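Local coordinates for tail fiber protein (Acinetobacter phage AM24, PDB 5W5P) that probably recognises and degrades the capsular polysaccharide of its Acinetobacter baumannii host, as a trimeric tailspike built round a parallel beta-helix, at residues A[120-126]-A[146-152]; A[261-267]-A[283-289]; A[391-395]-A[422-426]; A[487-491]-A[610-614]; A[506-510]-A[593-598]. Numbering follows the deposited sequence.

Contact 1 (A[120-126]-A[146-152]); sequences DCSAQVQ and KMMTPVG
The first turn of helix 122-132 lies against the end of strand 144-147, the loop 148-150 and the start of strand 151-153, with CA atoms of S122 and M147 5.1 Å apart and those of Q126 and V151 5.6 Å apart. D120 (chi1 t) reaches into the loop: its OD1 accepts from M148 N (2.7 Å) and, closing an Asx turn, from S122 N (3.2 Å), while its OD2 accepts from T149 OG1 (2.8 Å). C121, the N-cap residue, gives its N to K146 O at 2.9 Å. The helix packs on the first coils of the parallel beta-helix, consistent with the N-terminal capping helix known from this fold. V125 is the main bump: its CG1 rests against both selenomethionine M147 CE (4.1 Å) and V151 CG2 (4.0 Å). V151 CG2 in turn fills the hollow beside S122 O (3.3 Å). One turn on, the Q126 carboxamide bonds to the G152 backbone twice: G152 N donates to Q126 OE1 and Q126 NE2 to G152 O, both 2.9 Å.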
# COMPACT_ATOMS: atom_id res chain seq x y z
N ASP A 120 -6.74 -30.49 28.33
CA ASP A 120 -5.84 -29.35 28.18
C ASP A 120 -4.40 -29.83 28.01
O ASP A 120 -3.87 -30.55 28.85
CB ASP A 120 -5.96 -28.45 29.41
CG ASP A 120 -5.09 -27.21 29.32
OD1 ASP A 120 -4.79 -26.76 28.19
OD2 ASP A 120 -4.71 -26.68 30.39
N CYS A 121 -3.77 -29.42 26.91
CA CYS A 121 -2.41 -29.80 26.59
C CYS A 121 -1.42 -28.66 26.78
O CYS A 121 -0.27 -28.76 26.34
CB CYS A 121 -2.33 -30.33 25.15
SG CYS A 121 -2.49 -29.07 23.87
N SER A 122 -1.84 -27.58 27.44
CA SER A 122 -1.00 -26.40 27.57
C SER A 122 0.31 -26.71 28.28
O SER A 122 1.36 -26.14 27.95
CB SER A 122 -1.75 -25.29 28.31
OG SER A 122 -2.72 -24.69 27.47
N ALA A 123 0.28 -27.60 29.28
CA ALA A 123 1.50 -27.95 30.00
C ALA A 123 2.49 -28.66 29.09
O ALA A 123 3.71 -28.46 29.22
CB ALA A 123 1.16 -28.83 31.21
N GLN A 124 2.00 -29.48 28.17
CA GLN A 124 2.87 -30.15 27.21
C GLN A 124 3.37 -29.19 26.14
O GLN A 124 4.53 -29.28 25.72
CB GLN A 124 2.14 -31.34 26.57
CG GLN A 124 1.85 -32.49 27.53
CD GLN A 124 0.57 -32.28 28.34
OE1 GLN A 124 -0.49 -31.99 27.78
NE2 GLN A 124 0.66 -32.44 29.65
N VAL A 125 2.51 -28.27 25.70
CA VAL A 125 2.95 -27.21 24.80
C VAL A 125 4.03 -26.37 25.47
O VAL A 125 5.02 -25.98 24.84
CB VAL A 125 1.76 -26.34 24.35
CG1 VAL A 125 2.24 -25.11 23.58
CG2 VAL A 125 0.79 -27.16 23.50
N GLN A 126 3.87 -26.09 26.76
CA GLN A 126 4.88 -25.33 27.49
C GLN A 126 6.21 -26.06 27.50
O GLN A 126 7.27 -25.44 27.38
CB GLN A 126 4.41 -25.05 28.92
CG GLN A 126 5.34 -24.16 29.72
CD GLN A 126 5.35 -22.73 29.23
OE1 GLN A 126 4.42 -21.97 29.49
NE2 GLN A 126 6.40 -22.36 28.50
N LYS A 146 -6.28 -28.96 22.41
CA LYS A 146 -7.07 -28.05 23.23
C LYS A 146 -6.15 -27.38 24.24
O LYS A 146 -5.51 -28.07 25.05
CB LYS A 146 -8.21 -28.78 23.95
CG LYS A 146 -8.91 -27.92 24.99
CD LYS A 146 -10.33 -28.38 25.22
CE LYS A 146 -10.37 -29.55 26.19
NZ LYS A 146 -11.75 -30.10 26.34
N MSE A 147 -6.09 -26.05 24.20
CA MSE A 147 -5.31 -25.29 25.17
C MSE A 147 -6.21 -24.39 26.01
O MSE A 147 -6.99 -23.60 25.48
CB MSE A 147 -4.24 -24.46 24.47
CG MSE A 147 -3.26 -25.28 23.65
SE MSE A 147 -1.98 -24.19 22.66
CE MSE A 147 -1.26 -23.15 24.14
N MSE A 148 -6.10 -24.51 27.34
CA MSE A 148 -6.96 -23.74 28.24
C MSE A 148 -6.17 -22.97 29.29
O MSE A 148 -6.74 -22.32 30.16
CB MSE A 148 -7.94 -24.67 28.95
CG MSE A 148 -8.56 -25.71 28.05
SE MSE A 148 -9.65 -26.95 29.07
CE MSE A 148 -11.04 -25.69 29.65
N THR A 149 -4.84 -23.05 29.20
CA THR A 149 -3.95 -22.40 30.15
C THR A 149 -2.93 -21.60 29.34
O THR A 149 -2.37 -22.12 28.37
CB THR A 149 -3.24 -23.42 31.04
OG1 THR A 149 -4.22 -24.28 31.65
CG2 THR A 149 -2.43 -22.72 32.13
N PRO A 150 -2.69 -20.33 29.69
CA PRO A 150 -1.72 -19.54 28.93
C PRO A 150 -0.35 -20.21 28.94
O PRO A 150 0.12 -20.70 29.97
CB PRO A 150 -1.71 -18.19 29.65
CG PRO A 150 -3.05 -18.11 30.30
CD PRO A 150 -3.38 -19.52 30.71
N VAL A 151 0.28 -20.25 27.77
CA VAL A 151 1.64 -20.74 27.60
C VAL A 151 2.54 -19.54 27.42
O VAL A 151 2.25 -18.65 26.60
CB VAL A 151 1.75 -21.71 26.41
CG1 VAL A 151 3.20 -21.90 26.01
CG2 VAL A 151 1.11 -23.04 26.76
N GLY A 152 3.62 -19.48 28.19
CA GLY A 152 4.51 -18.34 28.18
C GLY A 152 5.74 -18.61 27.33
O GLY A 152 6.39 -19.64 27.47
O HOH W 1 2.47 -22.51 31.03

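Contact 2 (A[261-267]-A[283-289]); sequences TIEENHL and TVSRNFC
Two parallel strand segments run side by side in matching register, the axes of 261-263 and 283-285 4.6 Å apart and 5° from parallel. T283, opposite T261 (CA-CA 4.5 Å), gives its O to I262 N at 2.8 Å, and a water joins T283 OG1 (2.6 Å) to T261 OG1 (2.8 Å). V284 lies beside I262 on the other face, CG2 to I262 CB 4.3 Å. S285 N returns the ladder to I262 O (3.0 Å). R286 then breaks the strand with left-handed backbone angles (59/47), as E264 does (61/48); R286 NE forms a salt bridge with E263 OE1 (2.8 Å). Parallel strands in register on successive coils, with the same left-handed corner repeated in each, are the hallmark of the right-handed parallel beta-helix. Here the charged corner meets the other two subunits: E264 OE1 pairs with K232 of the second, and R286 lies close to its own copies. N287, its CA 4.7 Å from that of E264, fills the turn, where its backbone N bonds to the side chain of N314 on the next coil. F288 resumes pairing: its N donates to N265 O (3.0 Å), its O accepts from L267 N (2.8 Å), and its ring edge points at the H266 face, offset, centroids 5.6 Å apart and planes at 61°. C289 turns to the interior side with L267, SG to L267 CD1 3.7 Å.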
# COMPACT_ATOMS: atom_id res chain seq x y z
N THR A 261 1.19 -7.16 13.50
CA THR A 261 0.86 -7.22 12.08
C THR A 261 0.03 -8.48 11.84
O THR A 261 0.52 -9.60 12.05
CB THR A 261 2.12 -7.24 11.21
OG1 THR A 261 2.83 -6.00 11.37
CG2 THR A 261 1.77 -7.44 9.74
N ILE A 262 -1.21 -8.30 11.41
CA ILE A 262 -2.14 -9.39 11.13
C ILE A 262 -2.41 -9.38 9.64
O ILE A 262 -3.15 -8.51 9.14
CB ILE A 262 -3.43 -9.25 11.95
CG1 ILE A 262 -3.10 -9.19 13.44
CG2 ILE A 262 -4.40 -10.37 11.63
CD1 ILE A 262 -4.31 -9.03 14.33
N GLU A 263 -1.82 -10.33 8.91
CA GLU A 263 -1.78 -10.27 7.46
C GLU A 263 -1.91 -11.67 6.87
O GLU A 263 -1.32 -12.62 7.37
CB GLU A 263 -0.47 -9.62 6.98
CG GLU A 263 -0.46 -9.22 5.51
CD GLU A 263 0.82 -8.50 5.11
OE1 GLU A 263 0.86 -7.92 4.00
OE2 GLU A 263 1.79 -8.52 5.90
N GLU A 264 -2.70 -11.78 5.79
CA GLU A 264 -2.81 -13.01 4.99
C GLU A 264 -3.34 -14.19 5.81
O GLU A 264 -2.81 -15.30 5.77
CB GLU A 264 -1.48 -13.35 4.32
CG GLU A 264 -1.26 -12.63 2.99
CD GLU A 264 0.11 -11.96 2.90
OE1 GLU A 264 1.10 -12.56 3.38
OE2 GLU A 264 0.19 -10.83 2.36
N ASN A 265 -4.42 -13.95 6.55
CA ASN A 265 -5.09 -14.97 7.34
C ASN A 265 -6.48 -15.24 6.78
O ASN A 265 -6.97 -14.53 5.91
CB ASN A 265 -5.20 -14.57 8.82
CG ASN A 265 -3.85 -14.46 9.49
OD1 ASN A 265 -3.15 -15.46 9.68
ND2 ASN A 265 -3.48 -13.24 9.87
N HIS A 266 -7.11 -16.28 7.31
CA HIS A 266 -8.48 -16.66 6.97
C HIS A 266 -9.31 -16.57 8.24
O HIS A 266 -9.31 -17.49 9.06
CB HIS A 266 -8.52 -18.06 6.35
CG HIS A 266 -7.60 -18.24 5.18
ND1 HIS A 266 -8.06 -18.27 3.88
CD2 HIS A 266 -6.26 -18.42 5.12
CE1 HIS A 266 -7.03 -18.45 3.06
NE2 HIS A 266 -5.93 -18.54 3.79
N LEU A 267 -10.02 -15.45 8.42
CA LEU A 267 -10.83 -15.21 9.61
C LEU A 267 -12.30 -15.48 9.29
O LEU A 267 -12.82 -15.03 8.27
CB LEU A 267 -10.68 -13.78 10.11
CG LEU A 267 -9.27 -13.18 10.17
CD1 LEU A 267 -9.31 -11.81 10.81
CD2 LEU A 267 -8.33 -14.09 10.94
N THR A 283 -1.06 -3.19 12.16
CA THR A 283 -1.29 -3.51 10.75
C THR A 283 -2.29 -4.66 10.67
O THR A 283 -2.10 -5.70 11.30
CB THR A 283 0.00 -3.91 10.04
OG1 THR A 283 1.02 -2.92 10.29
CG2 THR A 283 -0.24 -4.00 8.54
N VAL A 284 -3.37 -4.45 9.91
CA VAL A 284 -4.34 -5.51 9.66
C VAL A 284 -4.70 -5.47 8.18
O VAL A 284 -5.64 -4.76 7.78
CB VAL A 284 -5.58 -5.37 10.56
CG1 VAL A 284 -6.57 -6.48 10.27
CG2 VAL A 284 -5.20 -5.36 12.04
N SER A 285 -3.97 -6.22 7.35
CA SER A 285 -4.06 -6.09 5.91
C SER A 285 -4.18 -7.46 5.23
O SER A 285 -3.59 -8.44 5.68
CB SER A 285 -2.84 -5.36 5.34
OG SER A 285 -2.76 -4.04 5.85
N ARG A 286 -4.94 -7.49 4.13
CA ARG A 286 -4.99 -8.62 3.21
C ARG A 286 -5.43 -9.91 3.91
O ARG A 286 -4.84 -10.98 3.73
CB ARG A 286 -3.64 -8.80 2.49
CG ARG A 286 -3.28 -7.66 1.54
CD ARG A 286 -1.79 -7.61 1.24
NE ARG A 286 -1.03 -6.90 2.27
CZ ARG A 286 -0.81 -5.58 2.28
NH1 ARG A 286 -1.30 -4.82 1.31
NH2 ARG A 286 -0.11 -5.03 3.26
N ASN A 287 -6.48 -9.82 4.71
CA ASN A 287 -7.07 -10.97 5.37
C ASN A 287 -8.44 -11.27 4.77
O ASN A 287 -9.22 -10.35 4.49
CB ASN A 287 -7.22 -10.76 6.88
CG ASN A 287 -5.92 -10.39 7.56
OD1 ASN A 287 -5.60 -9.21 7.72
ND2 ASN A 287 -5.18 -11.40 7.98
N PHE A 288 -8.74 -12.55 4.58
CA PHE A 288 -10.05 -13.00 4.11
C PHE A 288 -10.96 -13.17 5.34
O PHE A 288 -10.90 -14.20 6.02
CB PHE A 288 -9.93 -14.31 3.34
CG PHE A 288 -9.12 -14.20 2.07
CD1 PHE A 288 -9.22 -13.07 1.27
CD2 PHE A 288 -8.26 -15.22 1.68
CE1 PHE A 288 -8.48 -12.97 0.10
CE2 PHE A 288 -7.53 -15.13 0.51
CZ PHE A 288 -7.64 -14.00 -0.28
N CYS A 289 -11.80 -12.18 5.62
CA CYS A 289 -12.67 -12.22 6.80
C CYS A 289 -14.11 -12.44 6.37
O CYS A 289 -14.70 -11.60 5.68
CB CYS A 289 -12.55 -10.94 7.62
SG CYS A 289 -10.88 -10.32 7.81
O HOH W 2 2.58 -3.39 12.33
O HOH W 3 -5.61 -14.17 3.29

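Contact 3 (A[391-395]-A[422-426]); sequences FTASL and GQVVT
Q423 is the centre of this meeting of two irregular loops, burying 107 Å², about a third of the 309 Å² total. The CA atoms of Q423 and A393 lie 5.1 Å apart, and the Q423 CB points toward 391-395. With chi1 and chi2 both m the side chain folds so that OE1 accepts the backbone proton of A393 N at 2.8 Å, while NE2 bonds to the O of E421, just before its own segment. F391 and L395, 57 Å² each, pack round it. F391, chi1 p and backbone extended (-171/167), brings its ring edge to the second loop, CE2 3.4 Å from Q423 O and CZ 3.6 Å from V424 CG2. L395 (m, t) points toward the same loop, CD1 3.2 Å from G422 O and CD2 4.4 Å from V425 CG2. G422 itself has positive phi (75/2), turning the chain into Q423. The contact ties together loops that follow strands 389-390 and 412-413 in the last coils of the beta-helix, and L395 O bonds to R450 of the third subunit. With one direct hydrogen bond set among van der Waals contacts to carbonyl oxygens and valine methyls, the glutamine amide supplies the directionality, and F391 and L395 supply most of the remaining buried surface.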
# COMPACT_ATOMS: atom_id res chain seq x y z
N PHE A 391 -17.24 9.89 12.42
CA PHE A 391 -16.33 10.64 13.28
C PHE A 391 -16.80 12.09 13.33
O PHE A 391 -17.64 12.53 12.54
CB PHE A 391 -14.88 10.56 12.78
CG PHE A 391 -14.67 11.14 11.41
CD1 PHE A 391 -14.85 10.37 10.28
CD2 PHE A 391 -14.28 12.46 11.26
CE1 PHE A 391 -14.65 10.91 9.01
CE2 PHE A 391 -14.08 13.01 10.00
CZ PHE A 391 -14.26 12.23 8.88
N THR A 392 -16.24 12.84 14.29
CA THR A 392 -16.45 14.27 14.39
C THR A 392 -15.10 14.96 14.28
O THR A 392 -14.18 14.67 15.06
CB THR A 392 -17.14 14.64 15.70
OG1 THR A 392 -18.28 13.79 15.90
CG2 THR A 392 -17.60 16.09 15.68
N ALA A 393 -14.97 15.86 13.31
CA ALA A 393 -13.76 16.64 13.12
C ALA A 393 -13.78 17.88 14.00
O ALA A 393 -14.84 18.34 14.46
CB ALA A 393 -13.59 17.04 11.65
N SER A 394 -12.60 18.44 14.25
CA SER A 394 -12.44 19.64 15.07
C SER A 394 -12.36 20.84 14.13
O SER A 394 -11.28 21.22 13.68
CB SER A 394 -11.21 19.52 15.96
OG SER A 394 -10.92 20.76 16.59
N LEU A 395 -13.51 21.45 13.85
CA LEU A 395 -13.59 22.50 12.85
C LEU A 395 -14.02 23.85 13.42
O LEU A 395 -14.41 24.74 12.66
CB LEU A 395 -14.54 22.09 11.72
CG LEU A 395 -14.13 20.87 10.90
CD1 LEU A 395 -15.31 20.37 10.08
CD2 LEU A 395 -12.95 21.20 10.01
N GLY A 422 -20.17 17.05 6.67
CA GLY A 422 -19.48 18.24 7.09
C GLY A 422 -18.17 18.03 7.82
O GLY A 422 -17.54 19.01 8.23
N GLN A 423 -17.72 16.78 8.00
CA GLN A 423 -16.52 16.50 8.78
C GLN A 423 -15.30 16.26 7.91
O GLN A 423 -14.22 15.99 8.45
CB GLN A 423 -16.76 15.29 9.69
CG GLN A 423 -17.99 15.41 10.57
CD GLN A 423 -18.05 16.73 11.31
OE1 GLN A 423 -17.25 16.98 12.21
NE2 GLN A 423 -19.01 17.57 10.95
N VAL A 424 -15.44 16.33 6.59
CA VAL A 424 -14.34 16.11 5.66
C VAL A 424 -14.17 17.37 4.82
O VAL A 424 -15.16 17.97 4.38
CB VAL A 424 -14.60 14.89 4.75
CG1 VAL A 424 -13.66 14.90 3.55
CG2 VAL A 424 -14.44 13.60 5.55
N VAL A 425 -12.92 17.76 4.61
CA VAL A 425 -12.60 18.98 3.89
C VAL A 425 -12.07 18.68 2.49
O VAL A 425 -12.45 19.35 1.53
CB VAL A 425 -11.60 19.84 4.70
CG1 VAL A 425 -10.77 20.69 3.79
CG2 VAL A 425 -12.37 20.72 5.68
N THR A 426 -11.21 17.68 2.34
CA THR A 426 -10.60 17.35 1.05
C THR A 426 -11.02 15.95 0.62
O THR A 426 -10.82 14.99 1.37
CB THR A 426 -9.07 17.44 1.11
OG1 THR A 426 -8.67 18.72 1.62
CG2 THR A 426 -8.47 17.23 -0.27

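Contact 4 (A[487-491]-A[610-614]); sequences QSSRA and LNSGA
N611 reaches with its carboxamide into the turn 488-491, covering the carbonyls there. With chi1 p and chi2 22°, its ND2 donates to A491 O at 2.6 Å, and its OD1 folds back to accept from G613 N at 2.8 Å, which makes 611-613 an Asx turn. Residues 487-490 have helical backbone angles, and R490 N bonds to Q487 O at 3.2 Å, so the segment is a short turn leading into A491, whose extended angles (-63/150) open strand 492-503. The nearest backbones are S488 and G613, CA atoms 4.4 Å apart. This closeness depends on the absence of a side chain: a CB on G613 would run into S488 O, whereas its CA can sit 3.4 Å from that oxygen in a CA-H...O contact. Two waters bridge the segments. One accepts a hydrogen bond from A614 N (2.9 Å) and bonds to S488 OG and S489 OG (3.0 Å each); the other accepts from S612 N (2.9 Å) and lies 2.7 Å from S488 O, one of several acceptors in reach. The third subunit covers the far side, where its R457 and K503 bond to N611 O and S612 OG and its F499 packs on A491 and N611. The arrangement is an Asx turn whose asparagine amide also bonds across to the neighbouring loop, at one end of the C-terminal antiparallel beta domain, beside an intersubunit interface.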
# COMPACT_ATOMS: atom_id res chain seq x y z
N GLN A 487 -15.01 20.99 -32.51
CA GLN A 487 -15.38 22.39 -32.31
C GLN A 487 -15.86 22.64 -30.89
O GLN A 487 -15.53 23.67 -30.28
CB GLN A 487 -16.45 22.81 -33.32
CG GLN A 487 -15.90 23.14 -34.71
CD GLN A 487 -17.00 23.46 -35.70
OE1 GLN A 487 -18.17 23.16 -35.47
NE2 GLN A 487 -16.63 24.07 -36.82
N SER A 488 -16.63 21.71 -30.33
CA SER A 488 -17.23 21.91 -29.01
C SER A 488 -16.20 21.92 -27.89
O SER A 488 -16.53 22.36 -26.78
CB SER A 488 -18.29 20.84 -28.75
OG SER A 488 -17.77 19.54 -28.99
N SER A 489 -14.98 21.45 -28.13
CA SER A 489 -13.95 21.43 -27.10
C SER A 489 -13.17 22.73 -26.99
O SER A 489 -12.41 22.90 -26.03
CB SER A 489 -12.96 20.29 -27.34
OG SER A 489 -13.61 19.14 -27.83
N ARG A 490 -13.33 23.65 -27.95
CA ARG A 490 -12.40 24.78 -28.04
C ARG A 490 -12.75 25.91 -27.08
O ARG A 490 -11.87 26.40 -26.36
CB ARG A 490 -12.36 25.29 -29.48
CG ARG A 490 -12.02 24.21 -30.50
CD ARG A 490 -11.36 24.79 -31.73
NE ARG A 490 -11.01 23.74 -32.69
CZ ARG A 490 -11.63 23.56 -33.85
NH1 ARG A 490 -12.63 24.36 -34.21
NH2 ARG A 490 -11.25 22.58 -34.66
N ALA A 491 -14.01 26.33 -27.06
CA ALA A 491 -14.40 27.53 -26.34
C ALA A 491 -14.14 27.39 -24.84
O ALA A 491 -14.20 26.29 -24.27
CB ALA A 491 -15.87 27.85 -26.58
N LEU A 610 -15.71 24.73 -18.70
CA LEU A 610 -17.05 24.27 -19.01
C LEU A 610 -17.57 24.95 -20.27
O LEU A 610 -17.63 26.18 -20.33
CB LEU A 610 -18.00 24.53 -17.84
CG LEU A 610 -19.39 23.91 -17.96
CD1 LEU A 610 -19.29 22.41 -18.13
CD2 LEU A 610 -20.23 24.25 -16.74
N ASN A 611 -17.91 24.16 -21.27
CA ASN A 611 -18.50 24.67 -22.51
C ASN A 611 -19.55 23.66 -22.96
O ASN A 611 -20.05 22.84 -22.18
CB ASN A 611 -17.42 24.95 -23.57
CG ASN A 611 -16.56 23.73 -23.88
OD1 ASN A 611 -16.97 22.59 -23.65
ND2 ASN A 611 -15.37 23.98 -24.41
N SER A 612 -19.91 23.71 -24.25
CA SER A 612 -20.90 22.79 -24.81
C SER A 612 -20.35 21.40 -25.07
O SER A 612 -21.13 20.48 -25.34
CB SER A 612 -21.47 23.36 -26.11
OG SER A 612 -22.40 24.39 -25.84
N GLY A 613 -19.03 21.22 -25.00
CA GLY A 613 -18.40 19.95 -25.23
C GLY A 613 -17.91 19.31 -23.95
O GLY A 613 -18.28 19.70 -22.83
N ALA A 614 -17.05 18.30 -24.12
CA ALA A 614 -16.52 17.54 -23.00
C ALA A 614 -15.18 18.08 -22.51
O ALA A 614 -14.41 17.34 -21.89
CB ALA A 614 -16.39 16.06 -23.37
O HOH W 4 -16.26 18.07 -26.85
O HOH W 5 -18.31 24.37 -26.62

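Contact 5 (A[506-510]-A[593-598]); sequences SNVVL and YGATAK
This is a side-chain contact at one end of the C-terminal antiparallel sheet, between the start of strand 509-523 with the turn before it and the loop leading into strand 598-608. The segments cross steeply, 102° between their end-to-end directions, and their backbones stay apart, the nearest CA pair being L510 and T596 at 6.9 Å. V508 (chi1 t) lays CG1 over one face of the Y593 ring, a CH-pi contact 4.1 Å from the centroid and 22° off the normal. L510 (m, t) sits beside it, CD2 4.4 Å from Y593 CD2 and CD1 3.6 Å from G594 O and 3.9 Å from T596 OG1, itself hydrogen-bonded to H563. At the other end N507, with left-handed backbone angles (65/43), accepts through OD1 from K598 NZ at 2.7 Å. A597 and K598 form a classic beta bulge opposite K503. Because K598 NZ also has a salt bridge with E459, the asparagine shares an already paired charge, and the remaining contact is chiefly apolar.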
# COMPACT_ATOMS: atom_id res chain seq x y z
N SER A 506 19.16 46.33 -14.96
CA SER A 506 19.76 45.41 -14.00
C SER A 506 18.73 44.77 -13.07
O SER A 506 19.11 44.23 -12.02
CB SER A 506 20.83 46.14 -13.17
OG SER A 506 20.28 47.22 -12.45
N ASN A 507 17.45 44.84 -13.42
CA ASN A 507 16.38 44.15 -12.69
C ASN A 507 16.20 44.70 -11.28
O ASN A 507 16.01 43.96 -10.32
CB ASN A 507 16.60 42.64 -12.67
CG ASN A 507 16.50 42.04 -14.05
OD1 ASN A 507 15.41 41.87 -14.58
ND2 ASN A 507 17.64 41.71 -14.64
N VAL A 508 16.25 46.02 -11.16
CA VAL A 508 15.89 46.72 -9.93
C VAL A 508 14.42 47.12 -10.05
O VAL A 508 14.03 47.81 -11.00
CB VAL A 508 16.79 47.95 -9.71
CG1 VAL A 508 16.29 48.78 -8.54
CG2 VAL A 508 18.23 47.51 -9.50
N VAL A 509 13.61 46.67 -9.10
CA VAL A 509 12.17 46.91 -9.16
C VAL A 509 11.88 48.34 -8.72
O VAL A 509 12.12 48.72 -7.57
CB VAL A 509 11.40 45.90 -8.29
CG1 VAL A 509 9.92 46.26 -8.24
CG2 VAL A 509 11.60 44.49 -8.82
N LEU A 510 11.36 49.15 -9.65
CA LEU A 510 10.97 50.53 -9.38
C LEU A 510 9.46 50.72 -9.28
O LEU A 510 9.02 51.81 -8.91
CB LEU A 510 11.52 51.47 -10.47
CG LEU A 510 13.04 51.62 -10.54
CD1 LEU A 510 13.41 52.73 -11.50
CD2 LEU A 510 13.62 51.89 -9.16
N TYR A 593 19.34 54.31 -9.83
CA TYR A 593 19.23 53.07 -10.58
C TYR A 593 18.88 53.27 -12.05
O TYR A 593 18.89 52.29 -12.81
CB TYR A 593 18.18 52.16 -9.92
CG TYR A 593 18.43 51.95 -8.45
CD1 TYR A 593 19.44 51.10 -8.01
CD2 TYR A 593 17.68 52.62 -7.50
CE1 TYR A 593 19.68 50.91 -6.66
CE2 TYR A 593 17.91 52.44 -6.14
CZ TYR A 593 18.91 51.58 -5.73
OH TYR A 593 19.15 51.39 -4.39
N GLY A 594 18.59 54.49 -12.47
CA GLY A 594 18.24 54.73 -13.85
C GLY A 594 16.75 54.60 -14.10
O GLY A 594 15.91 54.69 -13.19
N ALA A 595 16.42 54.38 -15.37
CA ALA A 595 15.03 54.34 -15.81
C ALA A 595 14.52 52.91 -15.88
O ALA A 595 15.28 51.95 -15.95
CB ALA A 595 14.88 55.02 -17.18
N THR A 596 13.19 52.78 -15.86
CA THR A 596 12.55 51.49 -16.03
C THR A 596 12.75 51.00 -17.46
O THR A 596 12.38 51.69 -18.41
CB THR A 596 11.06 51.59 -15.70
OG1 THR A 596 10.89 52.02 -14.35
CG2 THR A 596 10.37 50.25 -15.90
N ALA A 597 13.33 49.81 -17.61
CA ALA A 597 13.65 49.28 -18.93
C ALA A 597 12.68 48.21 -19.40
O ALA A 597 12.68 47.88 -20.59
CB ALA A 597 15.07 48.71 -18.94
N LYS A 598 11.85 47.66 -18.51
CA LYS A 598 10.99 46.56 -18.91
C LYS A 598 9.86 46.39 -17.91
O LYS A 598 9.94 46.85 -16.76
CB LYS A 598 11.77 45.24 -19.01
CG LYS A 598 12.46 44.85 -17.72
CD LYS A 598 13.46 43.73 -17.96
CE LYS A 598 14.56 43.75 -16.93
NZ LYS A 598 15.58 42.69 -17.19

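How the contacts relate
The five contacts run along a long chain in two groups. Contacts 1, 2 and 3 follow one another in sequence along the parallel beta-helix: 1 covers its first coils, 2 lies within the stacked strands of the same sheet about 25 Å on between centres, and 3, about 29 Å beyond contact 2, joins loops of the last coils. Contacts 4 and 5 belong to the C-terminal antiparallel domain, with centres about 43 Å apart; both segments of contact 5 fall between those of contact 4 in sequence. The centres of contacts 1 and 5 are about 87 Å apart, on opposite sides of the chain's centre. Contacts 2, 3 and 4 touch the third subunit, and 2 and 5 the second, so trimer interfaces extend through both regions.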